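Local coordinates for protein chitin deacetylase (Bombyx mori, PDB 5ZNT) that removes the N-acetyl groups of chitin as a zinc-dependent carbohydrate esterase, yielding chitosan and acetate, at residues A115-R128 and V152-F166. Residues are numbered along the deposited sequence; the frame is centred on the assembly and turned at random.
Sequences ATVDDWGKEMAGMR and VGGNNQFTMMEEQAF
Gln157 lies over one face of the Trp120 ring: CB of Gln157 stands 3.8 Å from the centroid of the six-membered ring, a CH-pi contact, and its amide continues toward CZ3 and CH2, nearly parallel to the ring with the planes only 8° apart. Gln157 is stretched out with CG anti to its backbone N (chi1 173°), and its OE1 accepts from Gly153 N at 2.9 Å, which holds the amide in this pose. Gly153 CA approaches Trp120 CZ2 to 3.3 Å, where a side chain would collide with the ring. With an alanine at Trp120, a gap would probably open over Gln157 and beside Gly153, and the amide would lose its flat support. Next along, Met160 sits as a knob among Val117, Trp120, Gly121 and Met124, its CG close on Gly121 CA at 3.5 Å, while Val117 fits between Asn156, Thr159, Met160 and Glu163. Hydrogen bonds close both ends: Asn156 ND2 donates to Ala115 O (2.9 Å), and Arg128 grips the single atom Gln164 O end-on with NH1 (2.9 Å) and NH2, its guanidinium flat on one face of Phe166, a stacked cation-pi contact. A Schellman motif at Ala165 ends helix 154-163; a Thr116-Asp119 capping box starts the other. The helices cross at -56°, a steeply crossed pair of the CE4 polysaccharide deacetylase domain, with the side chain of Met124 about 6 Å from that of the zinc ligand His101.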
ATOM      1  N   ALA A 115     -10.693 -18.476  -0.996  1.00 38.01           N
ATOM      2  CA  ALA A 115     -11.902 -17.747  -1.362  1.00 28.20           C
ATOM      3  C   ALA A 115     -12.143 -17.778  -2.865  1.00 27.41           C
ATOM      4  O   ALA A 115     -11.209 -17.719  -3.668  1.00 28.59           O
ATOM      5  CB  ALA A 115     -11.822 -16.294  -0.883  1.00 28.59           C
ATOM      6  N   THR A 116     -13.419 -17.841  -3.242  1.00 24.33           N
ATOM      7  CA  THR A 116     -13.843 -17.752  -4.635  1.00 27.67           C
ATOM      8  C   THR A 116     -13.594 -16.355  -5.203  1.00 27.12           C
ATOM      9  O   THR A 116     -13.355 -15.385  -4.474  1.00 26.02           O
ATOM     10  CB  THR A 116     -15.341 -18.039  -4.774  1.00 33.96           C
ATOM     11  OG1 THR A 116     -16.065 -17.075  -3.993  1.00 29.75           O
ATOM     12  CG2 THR A 116     -15.682 -19.450  -4.300  1.00 29.37           C
ATOM     13  N   VAL A 117     -13.687 -16.262  -6.534  1.00 21.44           N
ATOM     14  CA  VAL A 117     -13.640 -14.968  -7.211  1.00 27.71           C
ATOM     15  C   VAL A 117     -14.712 -14.039  -6.652  1.00 29.76           C
ATOM     16  O   VAL A 117     -14.463 -12.852  -6.404  1.00 23.93           O
ATOM     17  CB  VAL A 117     -13.800 -15.169  -8.729  1.00 27.66           C
ATOM     18  CG1 VAL A 117     -14.046 -13.846  -9.445  1.00 27.16           C
ATOM     19  CG2 VAL A 117     -12.563 -15.879  -9.289  1.00 31.24           C
ATOM     20  N   ASP A 118     -15.918 -14.567  -6.432  1.00 29.86           N
ATOM     21  CA  ASP A 118     -17.004 -13.729  -5.935  1.00 23.53           C
ATOM     22  C   ASP A 118     -16.732 -13.255  -4.509  1.00 22.96           C
ATOM     23  O   ASP A 118     -17.017 -12.099  -4.179  1.00 24.87           O
ATOM     24  CB  ASP A 118     -18.326 -14.487  -6.036  1.00 27.75           C
ATOM     25  CG  ASP A 118     -19.511 -13.663  -5.552  1.00 39.53           C
ATOM     26  OD1 ASP A 118     -19.806 -12.621  -6.182  1.00 42.04           O
ATOM     27  OD2 ASP A 118     -20.148 -14.070  -4.551  1.00 48.21           O
ATOM     28  N   ASP A 119     -16.178 -14.124  -3.653  1.00 24.19           N
ATOM     29  CA  ASP A 119     -15.805 -13.715  -2.300  1.00 24.63           C
ATOM     30  C   ASP A 119     -14.804 -12.559  -2.336  1.00 23.99           C
ATOM     31  O   ASP A 119     -14.953 -11.567  -1.613  1.00 20.81           O
ATOM     32  CB  ASP A 119     -15.182 -14.878  -1.523  1.00 28.71           C
ATOM     33  CG  ASP A 119     -16.181 -15.962  -1.102  1.00 40.03           C
ATOM     34  OD1 ASP A 119     -17.379 -15.677  -0.874  1.00 34.94           O
ATOM     35  OD2 ASP A 119     -15.721 -17.124  -0.979  1.00 39.17           O
ATOM     36  N   TRP A 120     -13.752 -12.697  -3.150  1.00 20.97           N
ATOM     37  CA  TRP A 120     -12.769 -11.626  -3.278  1.00 20.76           C
ATOM     38  C   TRP A 120     -13.429 -10.345  -3.761  1.00 22.34           C
ATOM     39  O   TRP A 120     -13.088  -9.252  -3.296  1.00 22.47           O
ATOM     40  CB  TRP A 120     -11.648 -12.039  -4.242  1.00 20.38           C
ATOM     41  CG  TRP A 120     -10.619 -12.873  -3.580  1.00 21.94           C
ATOM     42  CD1 TRP A 120     -10.505 -14.249  -3.619  1.00 24.79           C
ATOM     43  CD2 TRP A 120      -9.554 -12.404  -2.753  1.00 21.64           C
ATOM     44  NE1 TRP A 120      -9.427 -14.654  -2.865  1.00 24.42           N
ATOM     45  CE2 TRP A 120      -8.835 -13.546  -2.309  1.00 26.30           C
ATOM     46  CE3 TRP A 120      -9.143 -11.129  -2.324  1.00 18.92           C
ATOM     47  CZ2 TRP A 120      -7.718 -13.447  -1.481  1.00 22.92           C
ATOM     48  CZ3 TRP A 120      -8.029 -11.032  -1.506  1.00 20.10           C
ATOM     49  CH2 TRP A 120      -7.326 -12.188  -1.094  1.00 22.06           C
ATOM     50  N   GLY A 121     -14.363 -10.462  -4.706  1.00 21.04           N
ATOM     51  CA  GLY A 121     -15.053  -9.286  -5.214  1.00 17.28           C
ATOM     52  C   GLY A 121     -15.896  -8.614  -4.148  1.00 18.52           C
ATOM     53  O   GLY A 121     -15.845  -7.390  -3.992  1.00 20.78           O
ATOM     54  N   LYS A 122     -16.651  -9.400  -3.374  1.00 20.55           N
ATOM     55  CA  LYS A 122     -17.479  -8.795  -2.328  1.00 26.19           C
ATOM     56  C   LYS A 122     -16.622  -8.075  -1.300  1.00 19.15           C
ATOM     57  O   LYS A 122     -16.983  -6.988  -0.844  1.00 20.58           O
ATOM     58  CB  LYS A 122     -18.348  -9.847  -1.648  1.00 24.94           C
ATOM     59  CG  LYS A 122     -19.470 -10.370  -2.561  1.00 28.46           C
ATOM     60  CD  LYS A 122     -20.176 -11.556  -1.914  1.00 39.34           C
ATOM     61  CE  LYS A 122     -21.637 -11.268  -1.675  1.00 46.70           C
ATOM     62  NZ  LYS A 122     -22.259 -12.340  -0.849  1.00 41.62           N
ATOM     63  N   GLU A 123     -15.481  -8.662  -0.935  1.00 17.70           N
ATOM     64  CA  GLU A 123     -14.592  -8.044   0.048  1.00 20.47           C
ATOM     65  C   GLU A 123     -13.922  -6.796  -0.513  1.00 21.41           C
ATOM     66  O   GLU A 123     -13.877  -5.765   0.153  1.00 18.25           O
ATOM     67  CB  GLU A 123     -13.527  -9.043   0.512  1.00 20.14           C
ATOM     68  CG  GLU A 123     -14.062 -10.150   1.445  1.00 19.96           C
ATOM     69  CD  GLU A 123     -14.269  -9.637   2.867  1.00 20.68           C
ATOM     70  OE1 GLU A 123     -14.120  -8.422   3.092  1.00 19.54           O
ATOM     71  OE2 GLU A 123     -14.561 -10.442   3.768  1.00 21.13           O
ATOM     72  N   MET A 124     -13.373  -6.875  -1.732  1.00 18.82           N
ATOM     73  CA  MET A 124     -12.496  -5.803  -2.207  1.00 17.75           C
ATOM     74  C   MET A 124     -13.245  -4.794  -3.070  1.00 19.07           C
ATOM     75  O   MET A 124     -13.133  -3.583  -2.849  1.00 15.91           O
ATOM     76  CB  MET A 124     -11.296  -6.403  -2.971  1.00 17.55           C
ATOM     77  CG  MET A 124     -10.406  -7.299  -2.057  1.00 14.81           C
ATOM     78  SD  MET A 124      -9.895  -6.395  -0.578  1.00 19.12           S
ATOM     79  CE  MET A 124      -8.797  -7.621   0.120  1.00 19.79           C
ATOM     80  N   ALA A 125     -14.004  -5.264  -4.067  1.00 20.68           N
ATOM     81  CA  ALA A 125     -14.817  -4.324  -4.834  1.00 17.76           C
ATOM     82  C   ALA A 125     -15.897  -3.702  -3.955  1.00 21.27           C
ATOM     83  O   ALA A 125     -16.239  -2.529  -4.134  1.00 19.81           O
ATOM     84  CB  ALA A 125     -15.447  -5.010  -6.048  1.00 24.00           C
ATOM     85  N   GLY A 126     -16.439  -4.470  -3.007  1.00 21.18           N
ATOM     86  CA  GLY A 126     -17.375  -3.900  -2.052  1.00 18.16           C
ATOM     87  C   GLY A 126     -16.758  -2.788  -1.229  1.00 19.36           C
ATOM     88  O   GLY A 126     -17.357  -1.729  -1.044  1.00 17.58           O
ATOM     89  N   MET A 127     -15.535  -3.008  -0.726  1.00 16.70           N
ATOM     90  CA  MET A 127     -14.884  -1.965   0.058  1.00 17.09           C
ATOM     91  C   MET A 127     -14.628  -0.731  -0.797  1.00 16.42           C
ATOM     92  O   MET A 127     -14.762   0.402  -0.312  1.00 15.91           O
ATOM     93  CB  MET A 127     -13.568  -2.473   0.661  1.00 16.60           C
ATOM     94  CG  MET A 127     -12.828  -1.436   1.515  1.00 19.21           C
ATOM     95  SD  MET A 127     -13.881  -0.719   2.840  1.00 18.68           S
ATOM     96  CE  MET A 127     -12.799   0.529   3.549  1.00 15.16           C
ATOM     97  N   ARG A 128     -14.264  -0.922  -2.071  1.00 15.61           N
ATOM     98  CA  ARG A 128     -14.137   0.232  -2.968  1.00 14.21           C
ATOM     99  C   ARG A 128     -15.452   1.007  -3.073  1.00 16.25           C
ATOM    100  O   ARG A 128     -15.458   2.247  -3.096  1.00 17.15           O
ATOM    101  CB  ARG A 128     -13.664  -0.213  -4.358  1.00 18.54           C
ATOM    102  CG  ARG A 128     -13.529   0.967  -5.375  1.00 20.15           C
ATOM    103  CD  ARG A 128     -12.933   0.491  -6.730  1.00 19.14           C
ATOM    104  NE  ARG A 128     -13.766  -0.543  -7.327  1.00 20.95           N
ATOM    105  CZ  ARG A 128     -13.393  -1.295  -8.356  1.00 27.72           C
ATOM    106  NH1 ARG A 128     -12.199  -1.119  -8.902  1.00 22.66           N
ATOM    107  NH2 ARG A 128     -14.212  -2.221  -8.837  1.00 21.14           N
ATOM    108  N   VAL A 152      -2.482 -14.244   0.048  1.00 24.03           N
ATOM    109  CA  VAL A 152      -2.708 -14.171  -1.384  1.00 18.14           C
ATOM    110  C   VAL A 152      -3.804 -15.154  -1.777  1.00 23.92           C
ATOM    111  O   VAL A 152      -3.892 -16.259  -1.223  1.00 26.65           O
ATOM    112  CB  VAL A 152      -1.403 -14.469  -2.138  1.00 23.80           C
ATOM    113  CG1 VAL A 152      -1.584 -14.179  -3.615  1.00 21.53           C
ATOM    114  CG2 VAL A 152      -0.278 -13.637  -1.531  1.00 24.52           C
ATOM    115  N   GLY A 153      -4.647 -14.753  -2.733  1.00 22.89           N
ATOM    116  CA  GLY A 153      -5.776 -15.579  -3.149  1.00 22.17           C
ATOM    117  C   GLY A 153      -5.575 -16.358  -4.443  1.00 26.40           C
ATOM    118  O   GLY A 153      -6.493 -16.442  -5.269  1.00 23.52           O
ATOM    119  N   GLY A 154      -4.385 -16.931  -4.627  1.00 25.71           N
ATOM    120  CA  GLY A 154      -4.090 -17.673  -5.845  1.00 30.29           C
ATOM    121  C   GLY A 154      -4.512 -16.920  -7.081  1.00 28.51           C
ATOM    122  O   GLY A 154      -4.392 -15.694  -7.157  1.00 33.30           O
ATOM    123  N   ASN A 155      -5.057 -17.650  -8.059  1.00 25.77           N
ATOM    124  CA  ASN A 155      -5.544 -16.990  -9.261  1.00 23.62           C
ATOM    125  C   ASN A 155      -6.857 -16.264  -9.014  1.00 25.03           C
ATOM    126  O   ASN A 155      -7.151 -15.284  -9.698  1.00 26.95           O
ATOM    127  CB  ASN A 155      -5.725 -17.997 -10.403  1.00 28.38           C
ATOM    128  CG  ASN A 155      -4.394 -18.546 -10.909  1.00 40.02           C
ATOM    129  OD1 ASN A 155      -3.601 -17.815 -11.535  1.00 33.93           O
ATOM    130  ND2 ASN A 155      -4.135 -19.833 -10.633  1.00 32.63           N
ATOM    131  N   ASN A 156      -7.656 -16.748  -8.064  1.00 27.97           N
ATOM    132  CA  ASN A 156      -8.974 -16.163  -7.828  1.00 28.03           C
ATOM    133  C   ASN A 156      -8.869 -14.682  -7.489  1.00 21.55           C
ATOM    134  O   ASN A 156      -9.617 -13.865  -8.035  1.00 27.53           O
ATOM    135  CB  ASN A 156      -9.689 -16.918  -6.711  1.00 21.74           C
ATOM    136  CG  ASN A 156     -10.213 -18.269  -7.175  1.00 28.77           C
ATOM    137  OD1 ASN A 156     -10.188 -18.587  -8.369  1.00 28.31           O
ATOM    138  ND2 ASN A 156     -10.680 -19.063  -6.236  1.00 25.81           N
ATOM    139  N   GLN A 157      -7.956 -14.321  -6.579  1.00 25.80           N
ATOM    140  CA  GLN A 157      -7.796 -12.912  -6.220  1.00 20.17           C
ATOM    141  C   GLN A 157      -7.520 -12.073  -7.453  1.00 26.03           C
ATOM    142  O   GLN A 157      -8.134 -11.020  -7.661  1.00 21.85           O
ATOM    143  CB  GLN A 157      -6.671 -12.735  -5.198  1.00 22.59           C
ATOM    144  CG  GLN A 157      -6.348 -11.232  -4.930  1.00 21.94           C
ATOM    145  CD  GLN A 157      -5.195 -11.020  -3.965  1.00 25.38           C
ATOM    146  OE1 GLN A 157      -4.635 -11.980  -3.438  1.00 24.78           O
ATOM    147  NE2 GLN A 157      -4.831  -9.746  -3.730  1.00 22.15           N
ATOM    148  N   PHE A 158      -6.617 -12.554  -8.318  1.00 25.01           N
ATOM    149  CA  PHE A 158      -6.195 -11.752  -9.453  1.00 21.74           C
ATOM    150  C   PHE A 158      -7.203 -11.800 -10.585  1.00 23.28           C
ATOM    151  O   PHE A 158      -7.360 -10.802 -11.293  1.00 23.73           O
ATOM    152  CB  PHE A 158      -4.789 -12.194  -9.894  1.00 28.17           C
ATOM    153  CG  PHE A 158      -3.736 -11.807  -8.909  1.00 20.93           C
ATOM    154  CD1 PHE A 158      -3.563 -12.531  -7.740  1.00 23.37           C
ATOM    155  CD2 PHE A 158      -2.985 -10.650  -9.098  1.00 26.00           C
ATOM    156  CE1 PHE A 158      -2.633 -12.149  -6.799  1.00 21.86           C
ATOM    157  CE2 PHE A 158      -2.052 -10.257  -8.157  1.00 22.62           C
ATOM    158  CZ  PHE A 158      -1.868 -11.009  -7.015  1.00 24.25           C
ATOM    159  N   THR A 159      -7.917 -12.924 -10.760  1.00 21.73           N
ATOM    160  CA  THR A 159      -9.058 -12.913 -11.670  1.00 27.65           C
ATOM    161  C   THR A 159     -10.064 -11.838 -11.253  1.00 25.11           C
ATOM    162  O   THR A 159     -10.518 -11.037 -12.076  1.00 21.55           O
ATOM    163  CB  THR A 159      -9.725 -14.293 -11.710  1.00 32.95           C
ATOM    164  OG1 THR A 159      -8.770 -15.277 -12.138  1.00 30.10           O
ATOM    165  CG2 THR A 159     -10.920 -14.282 -12.679  1.00 32.79           C
ATOM    166  N   MET A 160     -10.397 -11.794  -9.962  1.00 25.46           N
ATOM    167  CA  MET A 160     -11.282 -10.736  -9.478  1.00 25.41           C
ATOM    168  C   MET A 160     -10.720  -9.363  -9.823  1.00 20.79           C
ATOM    169  O   MET A 160     -11.429  -8.500 -10.353  1.00 24.67           O
ATOM    170  CB  MET A 160     -11.491 -10.869  -7.964  1.00 17.99           C
ATOM    171  CG  MET A 160     -12.386  -9.768  -7.349  1.00 20.51           C
ATOM    172  SD  MET A 160     -11.509  -8.218  -7.009  1.00 22.24           S
ATOM    173  CE  MET A 160     -10.445  -8.679  -5.645  1.00 18.44           C
ATOM    174  N   MET A 161      -9.445  -9.134  -9.522  1.00 23.96           N
ATOM    175  CA  MET A 161      -8.917  -7.778  -9.669  1.00 22.70           C
ATOM    176  C   MET A 161      -8.936  -7.338 -11.119  1.00 23.26           C
ATOM    177  O   MET A 161      -9.186  -6.161 -11.417  1.00 23.21           O
ATOM    178  CB  MET A 161      -7.506  -7.704  -9.089  1.00 22.59           C
ATOM    179  CG  MET A 161      -7.510  -7.863  -7.571  1.00 20.05           C
ATOM    180  SD  MET A 161      -5.879  -7.724  -6.849  1.00 23.09           S
ATOM    181  CE  MET A 161      -5.455  -6.046  -7.304  1.00 19.25           C
ATOM    182  N   GLU A 162      -8.703  -8.268 -12.044  1.00 24.67           N
ATOM    183  CA  GLU A 162      -8.781  -7.893 -13.450  1.00 24.85           C
ATOM    184  C   GLU A 162     -10.223  -7.596 -13.851  1.00 22.74           C
ATOM    185  O   GLU A 162     -10.494  -6.581 -14.497  1.00 25.98           O
ATOM    186  CB  GLU A 162      -8.175  -8.981 -14.342  1.00 26.58           C
ATOM    187  CG  GLU A 162      -8.166  -8.557 -15.808  1.00 35.68           C
ATOM    188  CD  GLU A 162      -7.350  -9.469 -16.728  1.00 36.15           C
ATOM    189  OE1 GLU A 162      -6.598 -10.351 -16.243  1.00 28.77           O
ATOM    190  OE2 GLU A 162      -7.479  -9.286 -17.956  1.00 35.75           O
ATOM    191  N   GLU A 163     -11.165  -8.464 -13.471  1.00 26.03           N
ATOM    192  CA  GLU A 163     -12.570  -8.205 -13.790  1.00 27.78           C
ATOM    193  C   GLU A 163     -13.055  -6.893 -13.181  1.00 29.12           C
ATOM    194  O   GLU A 163     -13.887  -6.207 -13.779  1.00 27.21           O
ATOM    195  CB  GLU A 163     -13.458  -9.353 -13.294  1.00 30.16           C
ATOM    196  CG  GLU A 163     -13.314 -10.651 -14.078  1.00 34.60           C
ATOM    197  CD  GLU A 163     -14.107 -11.816 -13.480  1.00 39.27           C
ATOM    198  OE1 GLU A 163     -14.785 -11.629 -12.437  1.00 41.11           O
ATOM    199  OE2 GLU A 163     -14.057 -12.925 -14.055  1.00 42.50           O
ATOM    200  N   GLN A 164     -12.548  -6.524 -12.003  1.00 26.78           N
ATOM    201  CA  GLN A 164     -13.001  -5.329 -11.291  1.00 24.06           C
ATOM    202  C   GLN A 164     -12.190  -4.091 -11.633  1.00 27.67           C
ATOM    203  O   GLN A 164     -12.451  -3.020 -11.072  1.00 26.92           O
ATOM    204  CB  GLN A 164     -12.958  -5.585  -9.778  1.00 23.24           C
ATOM    205  CG  GLN A 164     -14.008  -6.600  -9.310  1.00 22.36           C
ATOM    206  CD  GLN A 164     -15.415  -6.141  -9.669  1.00 28.74           C
ATOM    207  OE1 GLN A 164     -15.736  -4.965  -9.552  1.00 28.79           O
ATOM    208  NE2 GLN A 164     -16.249  -7.071 -10.115  1.00 34.45           N
ATOM    209  N   ALA A 165     -11.192  -4.216 -12.512  1.00 23.11           N
ATOM    210  CA  ALA A 165     -10.414  -3.073 -12.981  1.00 26.81           C
ATOM    211  C   ALA A 165      -9.640  -2.417 -11.840  1.00 26.84           C
ATOM    212  O   ALA A 165      -9.478  -1.198 -11.798  1.00 27.18           O
ATOM    213  CB  ALA A 165     -11.297  -2.051 -13.700  1.00 30.81           C
ATOM    214  N   PHE A 166      -9.145  -3.228 -10.911  1.00 24.82           N
ATOM    215  CA  PHE A 166      -8.156  -2.720  -9.972  1.00 22.08           C
ATOM    216  C   PHE A 166      -6.822  -2.575 -10.702  1.00 26.03           C
ATOM    217  O   PHE A 166      -6.542  -3.292 -11.667  1.00 26.91           O
ATOM    218  CB  PHE A 166      -8.019  -3.657  -8.767  1.00 19.28           C
ATOM    219  CG  PHE A 166      -9.117  -3.489  -7.727  1.00 23.07           C
ATOM    220  CD1 PHE A 166      -9.111  -2.401  -6.856  1.00 21.94           C
ATOM    221  CD2 PHE A 166     -10.156  -4.408  -7.634  1.00 21.19           C
ATOM    222  CE1 PHE A 166     -10.116  -2.245  -5.909  1.00 19.83           C
ATOM    223  CE2 PHE A 166     -11.164  -4.258  -6.677  1.00 21.45           C
ATOM    224  CZ  PHE A 166     -11.145  -3.171  -5.822  1.00 16.48           C
TER